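Side-chain contacts in GrgF (Penicillium sp. sh18, PDB 6LZH), which acts as a polyketide transferase in the biosynthesis of gregatin A, a fungal polyketide with an alkylated furanone core: residues G32-M37 / T96-N101; G40-K45 / N205-Q210; D51-F56 / I61-Y66; D67-G72 / A84-E89. All blocks are in the same frame, centred on the assembly; numbering follows the deposited sequence.

All four contacts belong to one alpha/beta hydrolase fold, and their first segments follow one another along the chain. Contacts 1 and 3, with centres 11 Å apart, share the central sheet: strand 32-38 packs against helix 84-99 in contact 1, and its parallel neighbour 62-66 against helix 49-58 in contact 3. Contact 4, 17 Å from contact 1, uses an earlier part of helix 84-99. Contact 2 lies 10 Å from contact 4 and joins the loop after strand 32-38 to a much later part of the chain; the K45-D67 salt bridge couples these two contacts. The set thus runs from the sheet's packing to loops near the probable catalytic C115.

Contact 1 of 4, residues G32-M37 / T96-N101; sequences GPALIM and TWFKEN
F98 pushes its ring from near the end of helix 84-99 onto A34 and I36 of strand 32-38, a helix-on-sheet contact of the alpha/beta hydrolase fold. The chain leaves strand 62-66, crosses strand 32-38 by way of this helix, and re-enters the sheet as strand 108-114; F98 marks where the crossing helix rests on the strand beneath. The backbones stand well apart, A34 CA and F98 CA being 8.4 Å from each other, and the ring fills that interval. F98 contributes the largest share of the buried surface. Its CG is turned some 30° from fully anti to the backbone N (chi1 -149°), which directs CE2 and CZ at the alanine. The fit there is tight: A34 CB lies 3.3 Å from F98 CE2, while F98 CZ follows at 3.6 Å, and the methyl approaches the ring obliquely. I36 meets the ring nearer its root. With CG1 anti to the carbonyl carbon (chi1 -56°), the longer branch of the isoleucine runs past F98 in the opposite direction. Between these two residues L35 turns its side chain away, toward F56 on the other side of the sheet, so the alternation of the strand gives F98 a small and then a branched neighbour. T62 of the adjacent strand also touches the ring. On the isoleucine side the closest pair is I36 CG1 and F98 CD2, at 3.8 Å.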
loop_
_atom_site.group_PDB
_atom_site.type_symbol
_atom_site.label_atom_id
_atom_site.label_comp_id
_atom_site.label_asym_id
_atom_site.label_seq_id
_atom_site.Cartn_x
_atom_site.Cartn_y
_atom_site.Cartn_z
ATOM N N GLY A 32 24.236 -12.956 20.616
ATOM C CA GLY A 32 23.785 -11.711 21.196
ATOM C C GLY A 32 22.839 -10.937 20.300
ATOM O O GLY A 32 22.155 -11.503 19.442
ATOM N N PRO A 33 22.802 -9.614 20.475
ATOM C CA PRO A 33 21.861 -8.783 19.713
ATOM C C PRO A 33 22.189 -8.777 18.226
ATOM O O PRO A 33 23.276 -9.171 17.790
ATOM C CB PRO A 33 22.035 -7.395 20.336
ATOM C CG PRO A 33 23.495 -7.394 20.818
ATOM C CD PRO A 33 23.783 -8.819 21.243
ATOM N N ALA A 34 21.206 -8.336 17.435
ATOM C CA ALA A 34 21.354 -8.268 15.984
ATOM C C ALA A 34 20.619 -7.049 15.434
ATOM O O ALA A 34 19.731 -6.476 16.086
ATOM C CB ALA A 34 20.838 -9.533 15.291
ATOM N N LEU A 35 20.989 -6.685 14.203
ATOM C CA LEU A 35 20.517 -5.464 13.558
ATOM C C LEU A 35 20.391 -5.697 12.060
ATOM O O LEU A 35 21.336 -6.180 11.417
ATOM C CB LEU A 35 21.477 -4.302 13.822
ATOM C CG LEU A 35 20.997 -2.901 13.464
ATOM C CD1 LEU A 35 19.888 -2.474 14.400
ATOM C CD2 LEU A 35 22.170 -1.920 13.547
ATOM N N ILE A 36 19.226 -5.350 11.517
ATOM C CA ILE A 36 18.952 -5.388 10.085
ATOM C C ILE A 36 18.944 -3.950 9.579
ATOM O O ILE A 36 18.117 -3.137 10.020
ATOM C CB ILE A 36 17.616 -6.086 9.780
ATOM C CG1 ILE A 36 17.599 -7.500 10.370
ATOM C CG2 ILE A 36 17.361 -6.095 8.272
ATOM C CD1 ILE A 36 16.258 -8.198 10.219
ATOM N N MET A 37 19.850 -3.640 8.649
ATOM C CA MET A 37 20.104 -2.270 8.206
ATOM C C MET A 37 19.565 -2.045 6.796
ATOM O O MET A 37 19.816 -2.852 5.893
ATOM C CB MET A 37 21.606 -1.966 8.255
ATOM C CG MET A 37 22.168 -2.070 9.683
ATOM S SD MET A 37 23.969 -1.946 9.736
ATOM C CE MET A 37 24.235 -0.224 9.263
ATOM N N THR A 96 12.329 -13.064 10.181
ATOM C CA THR A 96 12.082 -14.510 10.191
ATOM C C THR A 96 13.354 -15.290 9.899
ATOM O O THR A 96 13.698 -16.233 10.620
ATOM C CB THR A 96 11.007 -14.855 9.158
ATOM O OG1 THR A 96 9.784 -14.219 9.531
ATOM C CG2 THR A 96 10.802 -16.370 9.045
ATOM N N TRP A 97 14.048 -14.918 8.824
ATOM C CA TRP A 97 15.326 -15.539 8.480
ATOM C C TRP A 97 16.340 -15.396 9.611
ATOM O O TRP A 97 16.990 -16.373 10.016
ATOM C CB TRP A 97 15.859 -14.893 7.197
ATOM C CG TRP A 97 17.175 -15.393 6.744
ATOM C CD1 TRP A 97 17.421 -16.540 6.045
ATOM C CD2 TRP A 97 18.446 -14.754 6.934
ATOM N NE1 TRP A 97 18.778 -16.659 5.796
ATOM C CE2 TRP A 97 19.422 -15.573 6.331
ATOM C CE3 TRP A 97 18.849 -13.567 7.554
ATOM C CZ2 TRP A 97 20.777 -15.247 6.337
ATOM C CZ3 TRP A 97 20.195 -13.239 7.557
ATOM C CH2 TRP A 97 21.143 -14.076 6.951
ATOM N N PHE A 98 16.501 -14.172 10.127
ATOM C CA PHE A 98 17.590 -13.893 11.056
ATOM C C PHE A 98 17.448 -14.683 12.344
ATOM O O PHE A 98 18.456 -15.119 12.920
ATOM C CB PHE A 98 17.649 -12.389 11.370
ATOM C CG PHE A 98 19.030 -11.906 11.662
ATOM C CD1 PHE A 98 20.055 -12.833 11.707
ATOM C CD2 PHE A 98 19.325 -10.570 11.849
ATOM C CE1 PHE A 98 21.340 -12.458 11.947
ATOM C CE2 PHE A 98 20.654 -10.177 12.097
ATOM C CZ PHE A 98 21.643 -11.141 12.146
ATOM N N LYS A 99 16.205 -14.893 12.786
ATOM C CA LYS A 99 15.950 -15.616 14.021
ATOM C C LYS A 99 16.566 -17.014 14.019
ATOM O O LYS A 99 16.855 -17.566 15.090
ATOM C CB LYS A 99 14.444 -15.704 14.253
ATOM C CG LYS A 99 13.869 -14.513 14.997
ATOM C CD LYS A 99 12.369 -14.433 14.850
ATOM C CE LYS A 99 11.694 -15.753 15.156
ATOM N NZ LYS A 99 10.277 -15.535 15.568
ATOM N N GLU A 100 16.773 -17.606 12.839
ATOM C CA GLU A 100 17.347 -18.944 12.780
ATOM C C GLU A 100 18.861 -18.950 12.942
ATOM O O GLU A 100 19.453 -20.030 13.057
ATOM C CB GLU A 100 16.958 -19.625 11.466
ATOM C CG GLU A 100 15.468 -19.899 11.351
ATOM C CD GLU A 100 14.972 -20.933 12.370
ATOM O OE1 GLU A 100 15.372 -22.120 12.270
ATOM O OE2 GLU A 100 14.172 -20.561 13.261
ATOM N N ASN A 101 19.498 -17.795 12.983
ATOM C CA ASN A 101 20.943 -17.784 13.182
ATOM C C ASN A 101 21.258 -17.991 14.663
ATOM O O ASN A 101 20.747 -17.246 15.507
ATOM C CB ASN A 101 21.538 -16.468 12.679
ATOM C CG ASN A 101 23.042 -16.527 12.510
ATOM O OD1 ASN A 101 23.779 -16.849 13.446
ATOM N ND2 ASN A 101 23.512 -16.203 11.313
#

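Contact 2 of 4, residues G40-K45 / N205-Q210; sequences GFNMPK and NRISVQ
A type II turn from G40 to M43, closed by M43 N to G40 O at 3.1 Å, sets F41 and N42 at its two central positions and brings N42 CA within 7.4 Å of I207 CA on strand 206-208. N42 carries the polar link: its ND2 donates to R206 O at 3.0 Å. That bond is bent, with an N-H...O angle of 135°, and the nitrogen stands above the carbonyl plane, 41° out of it. The same amide is held further by N80 ND2, which pairs with N42 OD1, and by Y175 OH at ND2. In alpha/beta hydrolases the loop after strand 32-38, to which F41 and N42 belong, commonly borders the oxyanion hole; consistent with that, the side chains of F41 and C115, the probable nucleophile, approach to about 4 Å. I207 extends CD1 alongside the amide, 3.6 Å from N42 CG, because its longer branch swings away from the backbone nitrogen (chi1 -172°). Replacing N42 by an alanine would probably leave R206 O without this donor, N80 without its mate and a gap beside I207. F41 comes from the direction opposite to I207, and its CZ meets I207 CD1 obliquely at 3.9 Å.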
loop_
_atom_site.group_PDB
_atom_site.type_symbol
_atom_site.label_atom_id
_atom_site.label_comp_id
_atom_site.label_asym_id
_atom_site.label_seq_id
_atom_site.Cartn_x
_atom_site.Cartn_y
_atom_site.Cartn_z
ATOM N N GLY A 40 19.518 3.990 1.879
ATOM C CA GLY A 40 18.760 5.155 1.467
ATOM C C GLY A 40 18.017 4.952 0.155
ATOM O O GLY A 40 17.971 3.863 -0.424
ATOM N N PHE A 41 17.429 6.046 -0.316
ATOM C CA PHE A 41 16.493 5.996 -1.436
ATOM C C PHE A 41 17.162 5.497 -2.709
ATOM O O PHE A 41 18.133 6.089 -3.188
ATOM C CB PHE A 41 15.905 7.382 -1.669
ATOM C CG PHE A 41 14.946 7.443 -2.813
ATOM C CD1 PHE A 41 13.622 7.051 -2.637
ATOM C CD2 PHE A 41 15.357 7.896 -4.063
ATOM C CE1 PHE A 41 12.722 7.104 -3.681
ATOM C CE2 PHE A 41 14.458 7.949 -5.124
ATOM C CZ PHE A 41 13.131 7.552 -4.925
ATOM N N ASN A 42 16.624 4.417 -3.269
ATOM C CA ASN A 42 17.081 3.864 -4.536
ATOM C C ASN A 42 18.544 3.449 -4.487
ATOM O O ASN A 42 19.203 3.389 -5.524
ATOM C CB ASN A 42 16.854 4.855 -5.690
ATOM C CG ASN A 42 16.801 4.164 -7.045
ATOM O OD1 ASN A 42 16.383 3.014 -7.141
ATOM N ND2 ASN A 42 17.253 4.854 -8.088
ATOM N N MET A 43 19.073 3.157 -3.281
ATOM C CA MET A 43 20.484 2.837 -3.130
ATOM C C MET A 43 20.682 1.371 -2.731
ATOM O O MET A 43 19.853 0.793 -2.018
ATOM C CB MET A 43 21.136 3.733 -2.068
ATOM C CG MET A 43 21.343 5.186 -2.524
ATOM S SD MET A 43 22.339 5.272 -4.050
ATOM C CE MET A 43 23.975 4.835 -3.440
ATOM N N PRO A 44 21.768 0.751 -3.178
ATOM C CA PRO A 44 22.133 -0.581 -2.693
ATOM C C PRO A 44 22.799 -0.481 -1.320
ATOM O O PRO A 44 23.018 0.598 -0.780
ATOM C CB PRO A 44 23.112 -1.078 -3.759
ATOM C CG PRO A 44 23.821 0.177 -4.184
ATOM C CD PRO A 44 22.754 1.271 -4.147
ATOM N N LYS A 45 23.117 -1.645 -0.762
ATOM C CA LYS A 45 23.737 -1.749 0.553
ATOM C C LYS A 45 25.178 -1.236 0.581
ATOM O O LYS A 45 25.751 -1.085 1.668
ATOM C CB LYS A 45 23.723 -3.210 0.984
ATOM C CG LYS A 45 24.656 -4.037 0.115
ATOM C CD LYS A 45 24.313 -5.501 0.142
ATOM C CE LYS A 45 25.281 -6.289 -0.732
ATOM N NZ LYS A 45 25.065 -5.953 -2.171
ATOM N N ASN A 205 20.719 6.731 -11.560
ATOM C CA ASN A 205 20.013 8.003 -11.677
ATOM C C ASN A 205 18.639 7.863 -12.330
ATOM O O ASN A 205 18.144 8.826 -12.934
ATOM C CB ASN A 205 20.872 9.009 -12.453
ATOM C CG ASN A 205 20.916 8.715 -13.938
ATOM O OD1 ASN A 205 20.937 7.556 -14.352
ATOM N ND2 ASN A 205 20.921 9.767 -14.750
ATOM N N ARG A 206 18.016 6.690 -12.229
ATOM C CA ARG A 206 16.701 6.447 -12.796
ATOM C C ARG A 206 15.838 5.726 -11.771
ATOM O O ARG A 206 16.325 4.913 -10.980
ATOM C CB ARG A 206 16.786 5.613 -14.090
ATOM C CG ARG A 206 17.747 6.176 -15.136
ATOM C CD ARG A 206 17.232 5.973 -16.561
ATOM N NE ARG A 206 16.651 7.200 -17.108
ATOM C CZ ARG A 206 15.877 7.244 -18.188
ATOM N NH1 ARG A 206 15.590 6.124 -18.842
ATOM N NH2 ARG A 206 15.389 8.405 -18.615
ATOM N N ILE A 207 14.545 6.018 -11.810
ATOM C CA ILE A 207 13.578 5.413 -10.909
ATOM C C ILE A 207 12.315 5.148 -11.721
ATOM O O ILE A 207 11.972 5.929 -12.614
ATOM C CB ILE A 207 13.321 6.329 -9.692
ATOM C CG1 ILE A 207 12.463 5.613 -8.658
ATOM C CG2 ILE A 207 12.666 7.629 -10.105
ATOM C CD1 ILE A 207 13.274 4.777 -7.719
ATOM N N SER A 208 11.651 4.019 -11.457
ATOM C CA SER A 208 10.446 3.699 -12.213
ATOM C C SER A 208 9.368 4.742 -11.956
ATOM O O SER A 208 9.255 5.285 -10.855
ATOM C CB SER A 208 9.915 2.315 -11.829
ATOM O OG SER A 208 9.327 2.363 -10.542
ATOM N N VAL A 209 8.565 5.023 -12.985
ATOM C CA VAL A 209 7.431 5.922 -12.775
ATOM C C VAL A 209 6.443 5.330 -11.779
ATOM O O VAL A 209 5.696 6.068 -11.138
ATOM C CB VAL A 209 6.716 6.273 -14.098
ATOM C CG1 VAL A 209 7.689 6.867 -15.098
ATOM C CG2 VAL A 209 6.021 5.050 -14.701
ATOM N N GLN A 210 6.403 4.002 -11.639
ATOM C CA GLN A 210 5.477 3.413 -10.684
ATOM C C GLN A 210 5.870 3.745 -9.253
ATOM O O GLN A 210 5.022 3.678 -8.351
ATOM C CB GLN A 210 5.416 1.888 -10.878
ATOM C CG GLN A 210 4.924 1.479 -12.270
ATOM C CD GLN A 210 3.512 1.990 -12.544
ATOM O OE1 GLN A 210 2.677 2.099 -11.626
ATOM N NE2 GLN A 210 3.239 2.314 -13.805
#

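Contact 3 of 4, residues D51-F56 / I61-Y66; sequences DIAKWF and ITCLLY
The F56 ring receives two neighbours from the 61-66 segment, I61 CD1 and C63 SG, both obliquely. The sulfur lies 5.4 Å from the ring centroid and 67° off the ring normal, a cysteine sulfur-aromatic contact. F56 CD1 in turn sits at the edge of the W55 indole, in its plane. F56 and I61 lie side by side and point the same way, with F56 CD1 and I61 CD1 3.7 Å apart.

Closer to the backbones, C63 fits beside the helix. Its SG, anti to the carbonyl carbon (chi1 -63°), comes to 3.5 Å from F56 CB, while C63 CB meets A53 CB at 3.9 Å. The small alanine and cysteine allow a close approach here, the A53 and C63 CA atoms being 5.9 Å apart. One polar bond fastens the end of the segment pair: I61 N donates to F56 O at 3.0 Å with an N-H...O angle of 159°. It ties the late part of the helix to the residue that leads into the strand.

These elements form the beta-alpha-beta unit of strand 32-38, helix 49-58 and strand 62-66. L35 and M37 of the first strand add to the same apolar layer, touching F56 and A53 respectively. Helix 277-292 lies alongside, its L285 reaching both W55 and I61, whereas T62 and L64 face helix 84-99 across the sheet.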
loop_
_atom_site.group_PDB
_atom_site.type_symbol
_atom_site.label_atom_id
_atom_site.label_comp_id
_atom_site.label_asym_id
_atom_site.label_seq_id
_atom_site.Cartn_x
_atom_site.Cartn_y
_atom_site.Cartn_z
ATOM N N ASP A 51 30.498 0.282 6.728
ATOM C CA ASP A 51 31.389 0.688 7.813
ATOM C C ASP A 51 30.615 0.869 9.110
ATOM O O ASP A 51 31.136 0.579 10.195
ATOM C CB ASP A 51 32.144 1.966 7.438
ATOM C CG ASP A 51 33.417 2.150 8.265
ATOM O OD1 ASP A 51 34.284 1.250 8.241
ATOM O OD2 ASP A 51 33.529 3.175 8.966
ATOM N N ILE A 52 29.357 1.303 9.020
ATOM C CA ILE A 52 28.541 1.369 10.226
ATOM C C ILE A 52 28.236 -0.038 10.742
ATOM O O ILE A 52 28.268 -0.293 11.958
ATOM C CB ILE A 52 27.260 2.175 9.949
ATOM C CG1 ILE A 52 27.616 3.636 9.622
ATOM C CG2 ILE A 52 26.344 2.098 11.142
ATOM C CD1 ILE A 52 26.406 4.544 9.211
ATOM N N ALA A 53 27.907 -0.966 9.838
ATOM C CA ALA A 53 27.731 -2.358 10.248
ATOM C C ALA A 53 28.986 -2.880 10.939
ATOM O O ALA A 53 28.907 -3.519 12.000
ATOM C CB ALA A 53 27.388 -3.225 9.035
ATOM N N LYS A 54 30.157 -2.600 10.355
ATOM C CA LYS A 54 31.414 -3.038 10.953
ATOM C C LYS A 54 31.575 -2.497 12.371
ATOM O O LYS A 54 32.004 -3.225 13.278
ATOM C CB LYS A 54 32.584 -2.593 10.068
ATOM C CG LYS A 54 33.937 -3.082 10.562
ATOM C CD LYS A 54 34.104 -4.569 10.294
ATOM C CE LYS A 54 35.513 -5.068 10.596
ATOM N NZ LYS A 54 35.525 -6.070 11.715
ATOM N N TRP A 55 31.221 -1.223 12.584
ATOM C CA TRP A 55 31.300 -0.638 13.920
ATOM C C TRP A 55 30.378 -1.356 14.905
ATOM O O TRP A 55 30.782 -1.661 16.032
ATOM C CB TRP A 55 30.963 0.853 13.852
ATOM C CG TRP A 55 31.214 1.621 15.122
ATOM C CD1 TRP A 55 32.314 2.391 15.416
ATOM C CD2 TRP A 55 30.343 1.721 16.262
ATOM N NE1 TRP A 55 32.173 2.947 16.659
ATOM C CE2 TRP A 55 30.977 2.557 17.199
ATOM C CE3 TRP A 55 29.090 1.181 16.580
ATOM C CZ2 TRP A 55 30.401 2.870 18.440
ATOM C CZ3 TRP A 55 28.513 1.490 17.817
ATOM C CH2 TRP A 55 29.168 2.334 18.728
ATOM N N PHE A 56 29.112 -1.583 14.518
ATOM C CA PHE A 56 28.187 -2.321 15.383
ATOM C C PHE A 56 28.682 -3.740 15.633
ATOM O O PHE A 56 28.580 -4.258 16.752
ATOM C CB PHE A 56 26.776 -2.371 14.767
ATOM C CG PHE A 56 25.980 -1.094 14.935
ATOM C CD1 PHE A 56 25.818 -0.514 16.182
ATOM C CD2 PHE A 56 25.396 -0.475 13.832
ATOM C CE1 PHE A 56 25.084 0.673 16.332
ATOM C CE2 PHE A 56 24.672 0.720 13.973
ATOM C CZ PHE A 56 24.505 1.279 15.216
ATOM N N ILE A 61 27.192 -6.614 17.967
ATOM C CA ILE A 61 25.897 -6.720 17.302
ATOM C C ILE A 61 26.084 -7.355 15.931
ATOM O O ILE A 61 26.809 -6.813 15.087
ATOM C CB ILE A 61 25.213 -5.352 17.159
ATOM C CG1 ILE A 61 24.963 -4.733 18.531
ATOM C CG2 ILE A 61 23.912 -5.510 16.357
ATOM C CD1 ILE A 61 24.823 -3.218 18.478
ATOM N N THR A 62 25.391 -8.474 15.690
ATOM C CA THR A 62 25.403 -9.109 14.373
ATOM C C THR A 62 24.519 -8.333 13.405
ATOM O O THR A 62 23.324 -8.143 13.657
ATOM C CB THR A 62 24.938 -10.568 14.469
ATOM O OG1 THR A 62 25.895 -11.328 15.215
ATOM C CG2 THR A 62 24.837 -11.191 13.093
ATOM N N CYS A 63 25.092 -7.893 12.285
ATOM C CA CYS A 63 24.376 -7.033 11.353
ATOM C C CYS A 63 24.088 -7.745 10.036
ATOM O O CYS A 63 24.933 -8.476 9.502
ATOM C CB CYS A 63 25.172 -5.739 11.086
ATOM S SG CYS A 63 25.388 -4.741 12.587
ATOM N N LEU A 64 22.865 -7.544 9.545
ATOM C CA LEU A 64 22.417 -7.972 8.223
ATOM C C LEU A 64 22.208 -6.721 7.376
ATOM O O LEU A 64 21.432 -5.830 7.748
ATOM C CB LEU A 64 21.110 -8.775 8.300
ATOM C CG LEU A 64 20.481 -9.118 6.938
ATOM C CD1 LEU A 64 21.392 -10.054 6.081
ATOM C CD2 LEU A 64 19.094 -9.713 7.109
ATOM N N LEU A 65 22.913 -6.638 6.256
ATOM C CA LEU A 65 22.808 -5.504 5.347
ATOM C C LEU A 65 22.469 -6.064 3.979
ATOM O O LEU A 65 23.262 -6.822 3.418
ATOM C CB LEU A 65 24.139 -4.736 5.325
ATOM C CG LEU A 65 24.341 -3.555 4.407
ATOM C CD1 LEU A 65 23.185 -2.605 4.577
ATOM C CD2 LEU A 65 25.695 -2.865 4.712
ATOM N N TYR A 66 21.305 -5.717 3.435
ATOM C CA TYR A 66 20.893 -6.368 2.200
ATOM C C TYR A 66 20.344 -5.386 1.175
ATOM O O TYR A 66 19.952 -4.264 1.502
ATOM C CB TYR A 66 19.888 -7.482 2.477
ATOM C CG TYR A 66 18.500 -7.111 2.950
ATOM C CD1 TYR A 66 17.533 -6.660 2.054
ATOM C CD2 TYR A 66 18.132 -7.301 4.272
ATOM C CE1 TYR A 66 16.260 -6.369 2.467
ATOM C CE2 TYR A 66 16.840 -7.020 4.710
ATOM C CZ TYR A 66 15.906 -6.555 3.798
ATOM O OH TYR A 66 14.619 -6.271 4.206
#

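Contact 4 of 4, residues D67-G72 / A84-E89; sequences DPRGIG and ARQQAE
R69 and Q86 make the polar part of this contact. The guanidinium grips Q86 OE1 side-on with two nitrogens: NE donates to that oxygen at 2.8 Å with an N-H...O angle of 162°, and R69 NH1 reaches the same Q86 OE1 at 3.2 Å along a more bent path. OE1 lies at the guanidinium edge, practically in its plane, while the amide itself is turned 65° against that plane. Q86 gets there by stretching out, with CG anti to the backbone N (chi1 180°) and the chain extended beyond it; R69 instead bends at chi2 and chi3 to meet it at about a right angle. A water bridges R69 NH1 and Q86 OE1 through two weak bonds.

Outside partners hold both groups further: R69 NH1 forms a salt bridge with D81, and Q86 NE2 hydrogen-bonds to D17, consistent with OE1 facing the arginine. A leucine in place of R69 would probably leave Q86 OE1 without its two N-H donors and D81 without this charge partner.

Van der Waals contact comes from P68 and Q87, whose CA atoms are 6.7 Å apart. The proline ring crosses the extended glutamine at its amide, with P68 CG 3.5 Å from Q87 NE2 and P68 CB 3.6 Å from Q87 CD.

The type II turn from P68 to I71, in the loop after strand 62-66, is thereby fastened to helix 84-99. Q87 also touches F116 and V120 of helix 116-127, and on another side of the helix R85 and E89 form salt bridges with D83 and R161 of the second subunit.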
loop_
_atom_site.group_PDB
_atom_site.type_symbol
_atom_site.label_atom_id
_atom_site.label_comp_id
_atom_site.label_asym_id
_atom_site.label_seq_id
_atom_site.Cartn_x
_atom_site.Cartn_y
_atom_site.Cartn_z
ATOM N N ASP A 67 20.370 -5.823 -0.091
ATOM C CA ASP A 67 19.843 -5.015 -1.180
ATOM C C ASP A 67 18.338 -5.219 -1.238
ATOM O O ASP A 67 17.881 -6.373 -1.287
ATOM C CB ASP A 67 20.487 -5.391 -2.526
ATOM C CG ASP A 67 21.923 -4.895 -2.651
ATOM O OD1 ASP A 67 22.199 -3.763 -2.221
ATOM O OD2 ASP A 67 22.774 -5.615 -3.211
ATOM N N PRO A 68 17.540 -4.158 -1.164
ATOM C CA PRO A 68 16.088 -4.316 -1.298
ATOM C C PRO A 68 15.732 -4.869 -2.670
ATOM O O PRO A 68 16.555 -4.942 -3.584
ATOM C CB PRO A 68 15.549 -2.892 -1.105
ATOM C CG PRO A 68 16.647 -2.161 -0.381
ATOM C CD PRO A 68 17.923 -2.761 -0.883
ATOM N N ARG A 69 14.474 -5.284 -2.797
ATOM C CA ARG A 69 13.952 -5.765 -4.064
ATOM C C ARG A 69 14.321 -4.831 -5.208
ATOM O O ARG A 69 14.150 -3.613 -5.107
ATOM C CB ARG A 69 12.428 -5.875 -3.973
ATOM C CG ARG A 69 11.838 -6.672 -5.103
ATOM C CD ARG A 69 11.448 -5.820 -6.285
ATOM N NE ARG A 69 10.241 -5.043 -6.042
ATOM C CZ ARG A 69 9.727 -4.209 -6.936
ATOM N NH1 ARG A 69 8.616 -3.527 -6.663
ATOM N NH2 ARG A 69 10.338 -4.049 -8.106
ATOM N N GLY A 70 14.793 -5.416 -6.308
ATOM C CA GLY A 70 15.010 -4.654 -7.527
ATOM C C GLY A 70 16.243 -3.783 -7.502
ATOM O O GLY A 70 16.390 -2.902 -8.346
ATOM N N ILE A 71 17.134 -3.995 -6.542
ATOM C CA ILE A 71 18.294 -3.141 -6.325
ATOM C C ILE A 71 19.525 -4.027 -6.190
ATOM O O ILE A 71 19.432 -5.127 -5.641
ATOM C CB ILE A 71 18.101 -2.275 -5.054
ATOM C CG1 ILE A 71 16.914 -1.320 -5.216
ATOM C CG2 ILE A 71 19.373 -1.543 -4.684
ATOM C CD1 ILE A 71 17.236 -0.061 -6.001
ATOM N N GLY A 72 20.667 -3.560 -6.708
ATOM C CA GLY A 72 21.933 -4.205 -6.389
ATOM C C GLY A 72 21.948 -5.655 -6.836
ATOM O O GLY A 72 21.613 -5.974 -7.978
ATOM N N ALA A 84 7.528 0.998 -0.664
ATOM C CA ALA A 84 7.769 1.000 0.775
ATOM C C ALA A 84 7.002 -0.116 1.464
ATOM O O ALA A 84 7.548 -0.811 2.326
ATOM C CB ALA A 84 7.383 2.350 1.383
ATOM N N ARG A 85 5.719 -0.292 1.111
ATOM C CA ARG A 85 4.938 -1.351 1.738
ATOM C C ARG A 85 5.599 -2.711 1.546
ATOM O O ARG A 85 5.749 -3.481 2.502
ATOM C CB ARG A 85 3.520 -1.374 1.176
ATOM C CG ARG A 85 2.663 -2.388 1.881
ATOM C CD ARG A 85 1.277 -2.457 1.228
ATOM N NE ARG A 85 1.278 -3.415 0.130
ATOM C CZ ARG A 85 0.191 -3.760 -0.551
ATOM N NH1 ARG A 85 -0.975 -3.214 -0.245
ATOM N NH2 ARG A 85 0.274 -4.650 -1.534
ATOM N N GLN A 86 5.994 -3.026 0.312
ATOM C CA GLN A 86 6.625 -4.321 0.061
ATOM C C GLN A 86 7.954 -4.431 0.799
ATOM O O GLN A 86 8.323 -5.508 1.281
ATOM C CB GLN A 86 6.858 -4.521 -1.437
ATOM C CG GLN A 86 7.525 -5.863 -1.753
ATOM C CD GLN A 86 7.980 -5.995 -3.204
ATOM O OE1 GLN A 86 8.477 -5.043 -3.804
ATOM N NE2 GLN A 86 7.832 -7.187 -3.762
ATOM N N GLN A 87 8.705 -3.328 0.858
ATOM C CA GLN A 87 10.024 -3.371 1.485
ATOM C C GLN A 87 9.890 -3.582 2.984
ATOM O O GLN A 87 10.685 -4.315 3.590
ATOM C CB GLN A 87 10.812 -2.091 1.166
ATOM C CG GLN A 87 12.317 -2.212 1.461
ATOM C CD GLN A 87 13.168 -1.049 0.946
ATOM O OE1 GLN A 87 12.874 -0.430 -0.104
ATOM N NE2 GLN A 87 14.246 -0.755 1.684
ATOM N N ALA A 88 8.875 -2.967 3.597
ATOM C CA ALA A 88 8.599 -3.247 5.001
ATOM C C ALA A 88 8.229 -4.707 5.187
ATOM O O ALA A 88 8.666 -5.347 6.148
ATOM C CB ALA A 88 7.463 -2.351 5.509
ATOM N N GLU A 89 7.383 -5.240 4.295
ATOM C CA GLU A 89 7.040 -6.657 4.365
ATOM C C GLU A 89 8.292 -7.515 4.308
ATOM O O GLU A 89 8.415 -8.505 5.037
ATOM C CB GLU A 89 6.103 -7.027 3.221
ATOM C CG GLU A 89 4.654 -6.686 3.458
ATOM C CD GLU A 89 3.798 -7.168 2.305
ATOM O OE1 GLU A 89 3.583 -8.394 2.167
ATOM O OE2 GLU A 89 3.387 -6.318 1.516
HETATM O O HOH W 1 6.140 -4.159 -5.508
#